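Local coordinates for protein paenibacillus xanthan lyase (Paenibacillus, PDB 6F2P) that cleaves, as a polysaccharide lyase of family 8, the bond between terminal mannose and glucuronic acid on the side chains of xanthan by beta-elimination, at residues D7-K12 and S181-K186; T460-Q465 and D688-V693; L715-N720 and K746-L751. All coordinates share one frame; numbering follows the deposited sequence.

Overall arrangement
From the N terminus, contact 1 is the first to close: residues 7-12 in the opening helix 4-18 meet 181-186 at the end of helix 168-184, shutting a loop that is largely helical. Contact 2 then spans some 220 mostly strand-forming residues, joining 460-465 of the super-sandwich region to 688-693 of the C-terminal beta-sandwich. Contact 3 closes a short loop, pairing edge strand 714-718 with strand 744-750 of that beta-sandwich. The three follow in series, without nesting or crossing. Contact 1 lies far off, its centre about 53 Å from that of contact 2. Contacts 2 and 3 adjoin, because strands 688-694 and 744-750 are neighbours in one sheet; their centres are about 10 Å apart.

Contact 1: residues D7-K12 and S181-K186; sequences DTLREK and SGILNK
Asp7, on helix 4-18, and Lys186, past the end of helix 168-184, cross obliquely, and a single carboxylate oxygen, Asp7 OD1, accepts from both Lys186 and Arg10. Lys186 runs extended beyond CG, so that its NZ reaches Asp7 OD1 at 2.7 Å in a salt bridge, arriving from above the carboxylate plane. Arg10, one helical turn after Asp7, has CG anti to its backbone N (chi1 -174°) and bends at chi3 (60°), which turns the guanidinium back along its own helix. It grips the same OD1 end-on: NH2 lies 2.9 Å from OD1 on the anti lone pair, whereas NH1 comes from above the carboxylate plane. Three donors converge on OD1, and the negative charge probably offsets the closeness of Arg10 NH2 and Lys186 NZ, 4.3 Å apart. An alanine in place of Asp7 would remove this shared acceptor and probably leave the two like charges poorly balanced and the guanidinium less firmly oriented. Lys186, with positive phi, is the C-prime residue of the Schellman motif ending helix 168-184, in the alpha-helical domain of family 8 lyases, and its NZ has a second acceptor in Ala3 O. Beside the charged group the helices pack through aliphatic groups. Ile183 and Leu9 cross at about a right angle, CD1 of each 3.9 Å from the other, while Ile183 CG2 sits 3.9 Å from Arg10 N. Leu184 CD2 meets the methylene shaft of Arg10 crosswise, 3.8 Å from its CG. A water accepts from Arg10 NH2 and donates to Ile183 O, and Tyr142 adds a cation-pi contact to Arg10.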
ATOM      1  N   ASP A   7       2.471  24.791 -40.220  1.00 20.88           N
ATOM      2  CA  ASP A   7       1.159  24.775 -40.861  1.00 25.73           C
ATOM      3  C   ASP A   7       0.483  23.428 -40.674  1.00 27.20           C
ATOM      4  O   ASP A   7      -0.721  23.358 -40.440  1.00 30.52           O
ATOM      5  CB  ASP A   7       1.254  25.101 -42.362  1.00 26.58           C
ATOM      6  CG  ASP A   7       1.753  26.517 -42.628  1.00 32.83           C
ATOM      7  OD1 ASP A   7       1.397  27.442 -41.861  1.00 21.88           O
ATOM      8  OD2 ASP A   7       2.518  26.703 -43.602  1.00 33.46           O
ATOM      9  N   THR A   8       1.266  22.360 -40.762  1.00 30.06           N
ATOM     10  CA  THR A   8       0.725  21.011 -40.669  1.00 27.45           C
ATOM     11  C   THR A   8       0.219  20.716 -39.267  1.00 24.13           C
ATOM     12  O   THR A   8      -0.873  20.161 -39.089  1.00 21.90           O
ATOM     13  CB  THR A   8       1.777  19.965 -41.054  1.00 21.95           C
ATOM     14  OG1 THR A   8       2.126  20.134 -42.428  1.00 25.71           O
ATOM     15  CG2 THR A   8       1.218  18.581 -40.875  1.00 21.03           C
ATOM     16  N   LEU A   9       1.023  21.096 -38.277  1.00 22.57           N
ATOM     17  CA  LEU A   9       0.665  20.907 -36.880  1.00 23.59           C
ATOM     18  C   LEU A   9      -0.555  21.750 -36.538  1.00 25.93           C
ATOM     19  O   LEU A   9      -1.518  21.243 -35.964  1.00 22.73           O
ATOM     20  CB  LEU A   9       1.833  21.264 -35.960  1.00 21.13           C
ATOM     21  CG  LEU A   9       3.043  20.335 -36.017  1.00 23.41           C
ATOM     22  CD1 LEU A   9       4.120  20.797 -35.043  1.00 21.12           C
ATOM     23  CD2 LEU A   9       2.617  18.910 -35.720  1.00 16.37           C
ATOM     24  N   ARG A  10      -0.513  23.030 -36.912  1.00 23.03           N
ATOM     25  CA  ARG A  10      -1.619  23.949 -36.654  1.00 22.44           C
ATOM     26  C   ARG A  10      -2.936  23.407 -37.205  1.00 21.14           C
ATOM     27  O   ARG A  10      -3.982  23.526 -36.566  1.00 17.21           O
ATOM     28  CB  ARG A  10      -1.336  25.342 -37.222  1.00 20.27           C
ATOM     29  CG  ARG A  10      -2.397  26.376 -36.839  1.00 25.85           C
ATOM     30  CD  ARG A  10      -2.272  27.690 -37.617  1.00 23.20           C
ATOM     31  NE  ARG A  10      -2.406  27.474 -39.058  1.00 25.67           N
ATOM     32  CZ  ARG A  10      -1.404  27.589 -39.928  1.00 23.60           C
ATOM     33  NH1 ARG A  10      -1.614  27.359 -41.216  1.00 20.58           N
ATOM     34  NH2 ARG A  10      -0.193  27.938 -39.513  1.00 21.73           N
ATOM     35  N   GLU A  11      -2.876  22.781 -38.375  1.00 21.80           N
ATOM     36  CA  GLU A  11      -4.079  22.241 -38.999  1.00 17.85           C
ATOM     37  C   GLU A  11      -4.559  21.014 -38.258  1.00 21.13           C
ATOM     38  O   GLU A  11      -5.764  20.775 -38.131  1.00 22.96           O
ATOM     39  CB  GLU A  11      -3.825  21.917 -40.465  1.00 16.17           C
ATOM     40  CG  GLU A  11      -3.711  23.157 -41.333  1.00 31.01           C
ATOM     41  CD  GLU A  11      -3.109  22.874 -42.692  1.00 36.39           C
ATOM     42  OE1 GLU A  11      -2.810  21.696 -42.990  1.00 45.23           O
ATOM     43  OE2 GLU A  11      -2.932  23.836 -43.465  1.00 42.94           O
ATOM     44  N   LYS A  12      -3.604  20.234 -37.768  1.00 27.17           N
ATOM     45  CA  LYS A  12      -3.912  19.066 -36.960  1.00 22.64           C
ATOM     46  C   LYS A  12      -4.622  19.493 -35.672  1.00 22.01           C
ATOM     47  O   LYS A  12      -5.609  18.882 -35.264  1.00 21.63           O
ATOM     48  CB  LYS A  12      -2.628  18.329 -36.633  1.00 17.98           C
ATOM     49  CG  LYS A  12      -2.822  16.931 -36.111  1.00 21.14           C
ATOM     50  CD  LYS A  12      -1.523  16.476 -35.499  1.00 24.50           C
ATOM     51  CE  LYS A  12      -1.477  14.983 -35.303  1.00 22.85           C
ATOM     52  NZ  LYS A  12      -0.047  14.576 -35.158  1.00 30.10           N
ATOM     53  N   SER A 181       1.581  28.091 -28.444  1.00 15.75           N
ATOM     54  CA  SER A 181       2.003  29.400 -28.913  1.00 14.10           C
ATOM     55  C   SER A 181       3.191  29.264 -29.877  1.00 18.29           C
ATOM     56  O   SER A 181       3.225  29.918 -30.920  1.00 21.34           O
ATOM     57  CB  SER A 181       2.281  30.375 -27.758  1.00 14.80           C
ATOM     58  OG  SER A 181       3.197  29.857 -26.805  1.00 18.99           O
ATOM     59  N   GLY A 182       4.132  28.381 -29.556  1.00 17.86           N
ATOM     60  CA  GLY A 182       5.255  28.122 -30.439  1.00 12.60           C
ATOM     61  C   GLY A 182       4.815  27.721 -31.836  1.00 15.68           C
ATOM     62  O   GLY A 182       5.320  28.242 -32.825  1.00 20.32           O
ATOM     63  N   ILE A 183       3.874  26.789 -31.919  1.00 13.33           N
ATOM     64  CA  ILE A 183       3.352  26.334 -33.198  1.00 13.10           C
ATOM     65  C   ILE A 183       2.684  27.472 -33.971  1.00 23.09           C
ATOM     66  O   ILE A 183       2.925  27.661 -35.168  1.00 19.20           O
ATOM     67  CB  ILE A 183       2.337  25.214 -32.981  1.00 15.01           C
ATOM     68  CG1 ILE A 183       3.050  23.964 -32.463  1.00 16.74           C
ATOM     69  CG2 ILE A 183       1.578  24.922 -34.262  1.00 19.47           C
ATOM     70  CD1 ILE A 183       2.164  22.751 -32.326  1.00  9.53           C
ATOM     71  N   LEU A 184       1.844  28.231 -33.273  1.00 20.87           N
ATOM     72  CA  LEU A 184       1.148  29.352 -33.878  1.00 20.92           C
ATOM     73  C   LEU A 184       2.115  30.452 -34.301  1.00 26.55           C
ATOM     74  O   LEU A 184       1.916  31.093 -35.337  1.00 22.66           O
ATOM     75  CB  LEU A 184       0.105  29.917 -32.914  1.00 15.66           C
ATOM     76  CG  LEU A 184      -1.039  28.973 -32.560  1.00 14.11           C
ATOM     77  CD1 LEU A 184      -1.970  29.647 -31.576  1.00 16.41           C
ATOM     78  CD2 LEU A 184      -1.787  28.522 -33.807  1.00 16.25           C
ATOM     79  N   ASN A 185       3.161  30.665 -33.501  1.00 18.60           N
ATOM     80  CA  ASN A 185       4.120  31.727 -33.780  1.00 17.95           C
ATOM     81  C   ASN A 185       5.316  31.253 -34.602  1.00 20.78           C
ATOM     82  O   ASN A 185       6.272  32.003 -34.816  1.00 17.25           O
ATOM     83  CB  ASN A 185       4.616  32.368 -32.488  1.00 20.82           C
ATOM     84  CG  ASN A 185       5.238  33.726 -32.724  1.00 25.11           C
ATOM     85  OD1 ASN A 185       4.765  34.487 -33.566  1.00 25.31           O
ATOM     86  ND2 ASN A 185       6.320  34.024 -32.008  1.00 20.18           N
ATOM     87  N   LYS A 186       5.252  30.004 -35.055  1.00 25.73           N
ATOM     88  CA  LYS A 186       6.308  29.406 -35.878  1.00 31.20           C
ATOM     89  C   LYS A 186       7.698  29.558 -35.245  1.00 24.95           C
ATOM     90  O   LYS A 186       8.642  30.029 -35.873  1.00 30.81           O
ATOM     91  CB  LYS A 186       6.250  29.964 -37.309  1.00 24.95           C
ATOM     92  CG  LYS A 186       4.892  29.722 -37.959  1.00 22.51           C
ATOM     93  CD  LYS A 186       4.895  29.783 -39.481  1.00 17.46           C
ATOM     94  CE  LYS A 186       3.535  29.339 -40.014  1.00 21.70           C
ATOM     95  NZ  LYS A 186       3.448  29.152 -41.491  1.00 25.40           N
TER
HETATM   96  O   HOH W   1       1.401  28.409 -37.370  1.00 24.58           O

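Contact 2: residues T460-Q465 and D688-V693; sequences TDILGQ and DFEISV
Ser692, Ile462 and Glu690 have the most surface buried: Ser692 makes a polar contact, while Ile462 and Glu690 meet each other tip to tip. Ser692 holds OG anti to its backbone N (chi1 -174°), which aims the hydroxyl across at the other strand. There it donates to Asp461 O at 2.9 Å, lying in the carbonyl plane with a C=O...donor angle of 151°. The same OG is hydrogen-bonded to Lys746 NZ, whose charge is paired with Asp461 OD1, so one lysine of strand 744-750 binds the donor hydroxyl and the side chain of the residue whose carbonyl accepts. Thr460 OG1 lies 2.7 Å from Ser692 OG and is hydrogen-bonded to Ser744 OG.

Glu690 stretches out from a CG anti to its backbone N, and Ile462 CG1 lies 3.8 Å from its CD, equally distant from both carboxylate oxygens. Ile462 CD1 rests 3.8 Å from Glu690 O, so this branch covers the backbone as well as the acid. The carboxylate gains a polar link through a water that donates to Glu690 OE2 at 2.8 Å and accepts from Leu463 N.

The axes of strand segments 460-462 and 688-693 come within 6.4 Å, their directions 157° apart, joined through side chains and water. This is an interdomain seam of the family 8 lyase fold, edge strand 457-462 of a super-sandwich sheet against a sheet of the C-terminal beta-sandwich.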
ATOM      1  N   THR A 460      -2.886  -7.846   0.823  1.00 11.25           N
ATOM      2  CA  THR A 460      -2.169  -8.703  -0.111  1.00 12.48           C
ATOM      3  C   THR A 460      -3.148  -9.531  -0.948  1.00 13.75           C
ATOM      4  O   THR A 460      -4.357  -9.470  -0.744  1.00 15.34           O
ATOM      5  CB  THR A 460      -1.170  -9.631   0.609  1.00 13.95           C
ATOM      6  OG1 THR A 460      -0.334 -10.265  -0.362  1.00 17.33           O
ATOM      7  CG2 THR A 460      -1.893 -10.705   1.410  1.00 11.98           C
ATOM      8  N   ASP A 461      -2.630 -10.309  -1.888  1.00 14.04           N
ATOM      9  CA  ASP A 461      -3.489 -10.943  -2.876  1.00 12.12           C
ATOM     10  C   ASP A 461      -2.909 -12.240  -3.405  1.00 16.36           C
ATOM     11  O   ASP A 461      -1.738 -12.549  -3.191  1.00 19.56           O
ATOM     12  CB  ASP A 461      -3.666 -10.010  -4.055  1.00 18.89           C
ATOM     13  CG  ASP A 461      -2.341  -9.551  -4.623  1.00 23.32           C
ATOM     14  OD1 ASP A 461      -1.651 -10.373  -5.265  1.00 18.91           O
ATOM     15  OD2 ASP A 461      -1.989  -8.367  -4.424  1.00 32.96           O
ATOM     16  N   ILE A 462      -3.727 -12.982  -4.137  1.00 14.31           N
ATOM     17  CA  ILE A 462      -3.272 -14.227  -4.719  1.00 18.17           C
ATOM     18  C   ILE A 462      -3.964 -14.479  -6.062  1.00 19.23           C
ATOM     19  O   ILE A 462      -5.112 -14.074  -6.269  1.00 15.56           O
ATOM     20  CB  ILE A 462      -3.446 -15.407  -3.724  1.00 18.08           C
ATOM     21  CG1 ILE A 462      -2.312 -16.420  -3.891  1.00 19.60           C
ATOM     22  CG2 ILE A 462      -4.806 -16.056  -3.872  1.00 15.73           C
ATOM     23  CD1 ILE A 462      -2.166 -17.362  -2.712  1.00 22.01           C
ATOM     24  N   LEU A 463      -3.229 -15.100  -6.986  1.00 22.47           N
ATOM     25  CA  LEU A 463      -3.745 -15.459  -8.308  1.00 15.02           C
ATOM     26  C   LEU A 463      -4.192 -14.255  -9.127  1.00 18.81           C
ATOM     27  O   LEU A 463      -4.830 -14.401 -10.174  1.00 20.10           O
ATOM     28  CB  LEU A 463      -4.887 -16.471  -8.174  1.00 19.35           C
ATOM     29  CG  LEU A 463      -4.486 -17.773  -7.480  1.00 20.46           C
ATOM     30  CD1 LEU A 463      -5.648 -18.745  -7.401  1.00 26.21           C
ATOM     31  CD2 LEU A 463      -3.316 -18.398  -8.207  1.00 16.19           C
ATOM     32  N   GLY A 464      -3.842 -13.062  -8.657  1.00 14.67           N
ATOM     33  CA  GLY A 464      -4.318 -11.840  -9.270  1.00 18.31           C
ATOM     34  C   GLY A 464      -5.835 -11.719  -9.285  1.00 17.92           C
ATOM     35  O   GLY A 464      -6.373 -10.948 -10.078  1.00 19.25           O
ATOM     36  N   GLN A 465      -6.514 -12.462  -8.406  1.00 16.53           N
ATOM     37  CA  GLN A 465      -7.978 -12.550  -8.407  1.00 21.04           C
ATOM     38  C   GLN A 465      -8.619 -12.431  -7.015  1.00 18.92           C
ATOM     39  O   GLN A 465      -9.769 -12.017  -6.879  1.00 18.82           O
ATOM     40  CB  GLN A 465      -8.420 -13.880  -9.016  1.00 22.43           C
ATOM     41  CG  GLN A 465      -8.085 -14.051 -10.479  1.00 21.88           C
ATOM     42  CD  GLN A 465      -8.867 -15.183 -11.092  1.00 28.78           C
ATOM     43  OE1 GLN A 465     -10.103 -15.184 -11.067  1.00 25.24           O
ATOM     44  NE2 GLN A 465      -8.153 -16.172 -11.629  1.00 35.51           N
ATOM     45  N   ASP A 688       0.103 -28.359  -4.584  1.00 31.22           N
ATOM     46  CA  ASP A 688       0.933 -27.261  -4.092  1.00 22.55           C
ATOM     47  C   ASP A 688       0.257 -26.350  -3.079  1.00 28.80           C
ATOM     48  O   ASP A 688      -0.958 -26.401  -2.863  1.00 29.13           O
ATOM     49  CB  ASP A 688       1.479 -26.430  -5.256  1.00 23.36           C
ATOM     50  CG  ASP A 688       0.393 -25.986  -6.225  1.00 33.71           C
ATOM     51  OD1 ASP A 688      -0.612 -25.392  -5.779  1.00 35.30           O
ATOM     52  OD2 ASP A 688       0.544 -26.237  -7.438  1.00 33.99           O
ATOM     53  N   PHE A 689       1.068 -25.503  -2.465  1.00 25.79           N
ATOM     54  CA  PHE A 689       0.598 -24.590  -1.446  1.00 18.16           C
ATOM     55  C   PHE A 689       1.303 -23.261  -1.649  1.00 23.64           C
ATOM     56  O   PHE A 689       2.535 -23.191  -1.611  1.00 20.36           O
ATOM     57  CB  PHE A 689       0.926 -25.143  -0.068  1.00 17.26           C
ATOM     58  CG  PHE A 689       0.141 -24.524   1.028  1.00 17.96           C
ATOM     59  CD1 PHE A 689       0.463 -23.267   1.502  1.00 19.94           C
ATOM     60  CD2 PHE A 689      -0.920 -25.202   1.597  1.00 17.06           C
ATOM     61  CE1 PHE A 689      -0.274 -22.689   2.522  1.00 17.80           C
ATOM     62  CE2 PHE A 689      -1.657 -24.636   2.611  1.00 18.48           C
ATOM     63  CZ  PHE A 689      -1.334 -23.379   3.078  1.00 19.34           C
ATOM     64  N   GLU A 690       0.525 -22.206  -1.875  1.00 25.12           N
ATOM     65  CA  GLU A 690       1.107 -20.897  -2.127  1.00 20.00           C
ATOM     66  C   GLU A 690       0.751 -19.900  -1.029  1.00 20.23           C
ATOM     67  O   GLU A 690      -0.371 -19.890  -0.516  1.00 17.26           O
ATOM     68  CB  GLU A 690       0.671 -20.382  -3.491  1.00 17.10           C
ATOM     69  CG  GLU A 690       1.163 -18.993  -3.789  1.00 22.53           C
ATOM     70  CD  GLU A 690       0.640 -18.457  -5.105  1.00 19.85           C
ATOM     71  OE1 GLU A 690      -0.221 -19.116  -5.726  1.00 27.70           O
ATOM     72  OE2 GLU A 690       1.098 -17.374  -5.514  1.00 15.68           O
ATOM     73  N   ILE A 691       1.720 -19.072  -0.661  1.00 18.48           N
ATOM     74  CA  ILE A 691       1.507 -18.056   0.360  1.00 19.76           C
ATOM     75  C   ILE A 691       1.909 -16.664  -0.127  1.00 18.61           C
ATOM     76  O   ILE A 691       2.972 -16.481  -0.722  1.00 20.29           O
ATOM     77  CB  ILE A 691       2.286 -18.382   1.635  1.00 17.05           C
ATOM     78  CG1 ILE A 691       1.861 -19.741   2.179  1.00 17.84           C
ATOM     79  CG2 ILE A 691       2.068 -17.295   2.685  1.00 20.78           C
ATOM     80  CD1 ILE A 691       2.985 -20.742   2.249  1.00 21.53           C
ATOM     81  N   SER A 692       1.046 -15.686   0.114  1.00 14.77           N
ATOM     82  CA  SER A 692       1.351 -14.301  -0.226  1.00 15.49           C
ATOM     83  C   SER A 692       1.448 -13.471   1.046  1.00 16.70           C
ATOM     84  O   SER A 692       0.565 -13.536   1.904  1.00 18.65           O
ATOM     85  CB  SER A 692       0.280 -13.726  -1.144  1.00 14.20           C
ATOM     86  OG  SER A 692       0.629 -12.426  -1.590  1.00 16.45           O
ATOM     87  N   VAL A 693       2.529 -12.706   1.179  1.00 16.54           N
ATOM     88  CA  VAL A 693       2.762 -11.908   2.383  1.00 16.28           C
ATOM     89  C   VAL A 693       3.069 -10.452   2.059  1.00 15.44           C
ATOM     90  O   VAL A 693       3.769 -10.166   1.087  1.00 19.00           O
ATOM     91  CB  VAL A 693       3.951 -12.459   3.183  1.00 15.98           C
ATOM     92  CG1 VAL A 693       4.043 -11.778   4.549  1.00 11.07           C
ATOM     93  CG2 VAL A 693       3.820 -13.950   3.339  1.00 18.53           C
TER
HETATM   94  O   HOH W   2      -0.226 -15.800  -7.390  1.00  4.46           O

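Contact 3: residues L715-N720 and K746-L751; sequences LISKDN and KVKFSL
A classic beta bulge marks this antiparallel pairing, in which strand 714-718 forms the edge of the sheet beside strand 744-750. Ile716 and Ser717 both face Lys748, whose carbonyl oxygen accepts from the two successive amides: Ile716 N at 2.9 Å, nearly along the C=O axis, and Ser717 N at 3.2 Å, on a lone pair. The return bond, Lys748 N to Ser717 O at 2.9 Å, is almost straight at the hydrogen (178°). Past the bulge the pairing is regular, with Lys718 opposite Val747 as a non-hydrogen-bonded pair, and Asp719 N bonded to Lys746 O. Asp719, its CG beside its own backbone N (chi1 -79°), then swings OD2 back to take Lys746 N at 2.6 Å, so a carboxylate carries on the bonding where the strand gives out.

The Leu715 and Val747 side chains cross at about a right angle, CD1 3.8 Å from CG2, and Leu715 CD1 also meets the Phe749 ring obliquely. Ile716 lays CG1 against Ser750 CB (3.8 Å). Val747 and Phe749 pack on Phe733 of strand 731-736 in the facing sheet, the two-sheet packing of a beta-sandwich; the bulge interrupts its edge strand.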
ATOM      1  N   LEU A 715      10.336 -26.928  -3.126  1.00 28.14           N
ATOM      2  CA  LEU A 715      10.001 -25.610  -3.628  1.00 17.15           C
ATOM      3  C   LEU A 715       9.572 -25.655  -5.090  1.00 18.62           C
ATOM      4  O   LEU A 715      10.098 -26.429  -5.879  1.00 27.77           O
ATOM      5  CB  LEU A 715      11.201 -24.681  -3.466  1.00 18.29           C
ATOM      6  CG  LEU A 715      10.949 -23.221  -3.815  1.00 24.05           C
ATOM      7  CD1 LEU A 715       9.859 -22.658  -2.913  1.00 17.38           C
ATOM      8  CD2 LEU A 715      12.231 -22.414  -3.711  1.00 17.82           C
ATOM      9  N   ILE A 716       8.596 -24.831  -5.443  1.00 25.68           N
ATOM     10  CA  ILE A 716       8.231 -24.662  -6.834  1.00 20.00           C
ATOM     11  C   ILE A 716       8.723 -23.310  -7.318  1.00 24.29           C
ATOM     12  O   ILE A 716       9.390 -23.227  -8.339  1.00 28.40           O
ATOM     13  CB  ILE A 716       6.728 -24.777  -7.049  1.00 20.04           C
ATOM     14  CG1 ILE A 716       6.270 -26.191  -6.714  1.00 22.73           C
ATOM     15  CG2 ILE A 716       6.382 -24.458  -8.488  1.00 17.34           C
ATOM     16  CD1 ILE A 716       4.792 -26.417  -6.892  1.00 22.60           C
ATOM     17  N   SER A 717       8.406 -22.253  -6.578  1.00 21.68           N
ATOM     18  CA  SER A 717       8.850 -20.908  -6.951  1.00 22.11           C
ATOM     19  C   SER A 717       8.800 -19.949  -5.775  1.00 23.46           C
ATOM     20  O   SER A 717       8.163 -20.232  -4.761  1.00 26.86           O
ATOM     21  CB  SER A 717       8.010 -20.360  -8.095  1.00 16.11           C
ATOM     22  OG  SER A 717       6.634 -20.424  -7.769  1.00 36.10           O
ATOM     23  N   LYS A 718       9.475 -18.812  -5.910  1.00 20.25           N
ATOM     24  CA  LYS A 718       9.523 -17.836  -4.833  1.00 21.69           C
ATOM     25  C   LYS A 718      10.014 -16.475  -5.312  1.00 25.53           C
ATOM     26  O   LYS A 718      10.837 -16.385  -6.220  1.00 27.05           O
ATOM     27  CB  LYS A 718      10.399 -18.342  -3.680  1.00 20.82           C
ATOM     28  CG  LYS A 718      11.890 -18.121  -3.860  1.00 22.26           C
ATOM     29  CD  LYS A 718      12.670 -18.466  -2.592  1.00 18.75           C
ATOM     30  CE  LYS A 718      14.100 -17.971  -2.691  1.00 19.71           C
ATOM     31  NZ  LYS A 718      14.150 -16.573  -3.246  1.00 26.54           N
ATOM     32  N   ASP A 719       9.494 -15.414  -4.700  1.00 26.76           N
ATOM     33  CA  ASP A 719       9.991 -14.072  -4.958  1.00 22.41           C
ATOM     34  C   ASP A 719      11.350 -13.921  -4.300  1.00 23.85           C
ATOM     35  O   ASP A 719      11.716 -14.717  -3.434  1.00 24.43           O
ATOM     36  CB  ASP A 719       9.017 -13.019  -4.424  1.00 25.66           C
ATOM     37  CG  ASP A 719       7.825 -12.804  -5.342  1.00 31.54           C
ATOM     38  OD1 ASP A 719       8.000 -12.870  -6.575  1.00 39.13           O
ATOM     39  OD2 ASP A 719       6.712 -12.557  -4.834  1.00 38.23           O
ATOM     40  N   ASN A 720      12.094 -12.897  -4.708  1.00 26.66           N
ATOM     41  CA  ASN A 720      13.468 -12.710  -4.250  1.00 25.74           C
ATOM     42  C   ASN A 720      13.628 -12.670  -2.735  1.00 31.40           C
ATOM     43  O   ASN A 720      14.460 -13.380  -2.168  1.00 37.46           O
ATOM     44  CB  ASN A 720      14.050 -11.428  -4.829  1.00 33.38           C
ATOM     45  CG  ASN A 720      13.938 -11.369  -6.326  1.00 40.97           C
ATOM     46  OD1 ASN A 720      13.665 -10.302  -6.902  1.00 42.53           O
ATOM     47  ND2 ASN A 720      14.148 -12.518  -6.978  1.00 28.35           N
ATOM     48  N   LYS A 746       5.532 -13.576  -2.706  1.00 21.89           N
ATOM     49  CA  LYS A 746       4.901 -14.889  -2.836  1.00 18.83           C
ATOM     50  C   LYS A 746       5.890 -16.053  -2.854  1.00 27.15           C
ATOM     51  O   LYS A 746       7.011 -15.926  -3.344  1.00 30.19           O
ATOM     52  CB  LYS A 746       4.011 -14.944  -4.085  1.00 21.80           C
ATOM     53  CG  LYS A 746       2.717 -14.146  -3.974  1.00 19.56           C
ATOM     54  CD  LYS A 746       2.019 -14.047  -5.327  1.00 22.89           C
ATOM     55  CE  LYS A 746       0.691 -13.297  -5.244  1.00 22.06           C
ATOM     56  NZ  LYS A 746       0.831 -11.960  -4.605  1.00 21.79           N
ATOM     57  N   VAL A 747       5.453 -17.187  -2.313  1.00 21.91           N
ATOM     58  CA  VAL A 747       6.214 -18.423  -2.365  1.00 14.48           C
ATOM     59  C   VAL A 747       5.245 -19.583  -2.591  1.00 20.31           C
ATOM     60  O   VAL A 747       4.162 -19.616  -2.016  1.00 22.49           O
ATOM     61  CB  VAL A 747       7.052 -18.639  -1.079  1.00 21.27           C
ATOM     62  CG1 VAL A 747       6.164 -18.743   0.154  1.00 16.09           C
ATOM     63  CG2 VAL A 747       7.932 -19.883  -1.203  1.00 24.70           C
ATOM     64  N   LYS A 748       5.619 -20.519  -3.456  1.00 24.10           N
ATOM     65  CA  LYS A 748       4.771 -21.671  -3.741  1.00 21.68           C
ATOM     66  C   LYS A 748       5.531 -22.973  -3.490  1.00 25.64           C
ATOM     67  O   LYS A 748       6.551 -23.262  -4.128  1.00 24.77           O
ATOM     68  CB  LYS A 748       4.217 -21.618  -5.171  1.00 22.75           C
ATOM     69  CG  LYS A 748       3.353 -22.824  -5.538  1.00 26.23           C
ATOM     70  CD  LYS A 748       2.330 -22.499  -6.622  1.00 31.04           C
ATOM     71  CE  LYS A 748       2.992 -21.989  -7.894  1.00 49.67           C
ATOM     72  NZ  LYS A 748       2.040 -21.855  -9.039  1.00 39.84           N
ATOM     73  N   PHE A 749       5.024 -23.750  -2.541  1.00 24.06           N
ATOM     74  CA  PHE A 749       5.649 -24.996  -2.147  1.00 17.31           C
ATOM     75  C   PHE A 749       5.021 -26.186  -2.865  1.00 23.97           C
ATOM     76  O   PHE A 749       3.845 -26.154  -3.225  1.00 25.90           O
ATOM     77  CB  PHE A 749       5.495 -25.177  -0.644  1.00 15.09           C
ATOM     78  CG  PHE A 749       6.378 -24.279   0.169  1.00 18.95           C
ATOM     79  CD1 PHE A 749       7.691 -24.638   0.441  1.00 17.10           C
ATOM     80  CD2 PHE A 749       5.895 -23.081   0.676  1.00 21.22           C
ATOM     81  CE1 PHE A 749       8.511 -23.814   1.206  1.00 19.76           C
ATOM     82  CE2 PHE A 749       6.709 -22.251   1.441  1.00 17.64           C
ATOM     83  CZ  PHE A 749       8.019 -22.617   1.706  1.00 18.54           C
ATOM     84  N   SER A 750       5.803 -27.240  -3.069  1.00 20.16           N
ATOM     85  CA  SER A 750       5.262 -28.479  -3.610  1.00 18.33           C
ATOM     86  C   SER A 750       4.768 -29.368  -2.471  1.00 19.36           C
ATOM     87  O   SER A 750       5.360 -29.395  -1.393  1.00 21.16           O
ATOM     88  CB  SER A 750       6.319 -29.207  -4.439  1.00 26.84           C
ATOM     89  OG  SER A 750       7.454 -29.532  -3.652  1.00 31.55           O
ATOM     90  N   LEU A 751       3.683 -30.096  -2.701  1.00 21.92           N
ATOM     91  CA  LEU A 751       3.140 -30.974  -1.667  1.00 28.28           C
ATOM     92  C   LEU A 751       3.283 -32.451  -2.023  1.00 29.49           C
ATOM     93  O   LEU A 751       3.059 -33.322  -1.184  1.00 25.83           O
ATOM     94  CB  LEU A 751       1.670 -30.652  -1.409  1.00 25.79           C
ATOM     95  CG  LEU A 751       1.350 -29.286  -0.804  1.00 26.66           C
ATOM     96  CD1 LEU A 751      -0.142 -29.176  -0.513  1.00 31.51           C
ATOM     97  CD2 LEU A 751       2.164 -29.055   0.456  1.00 21.42           C
TER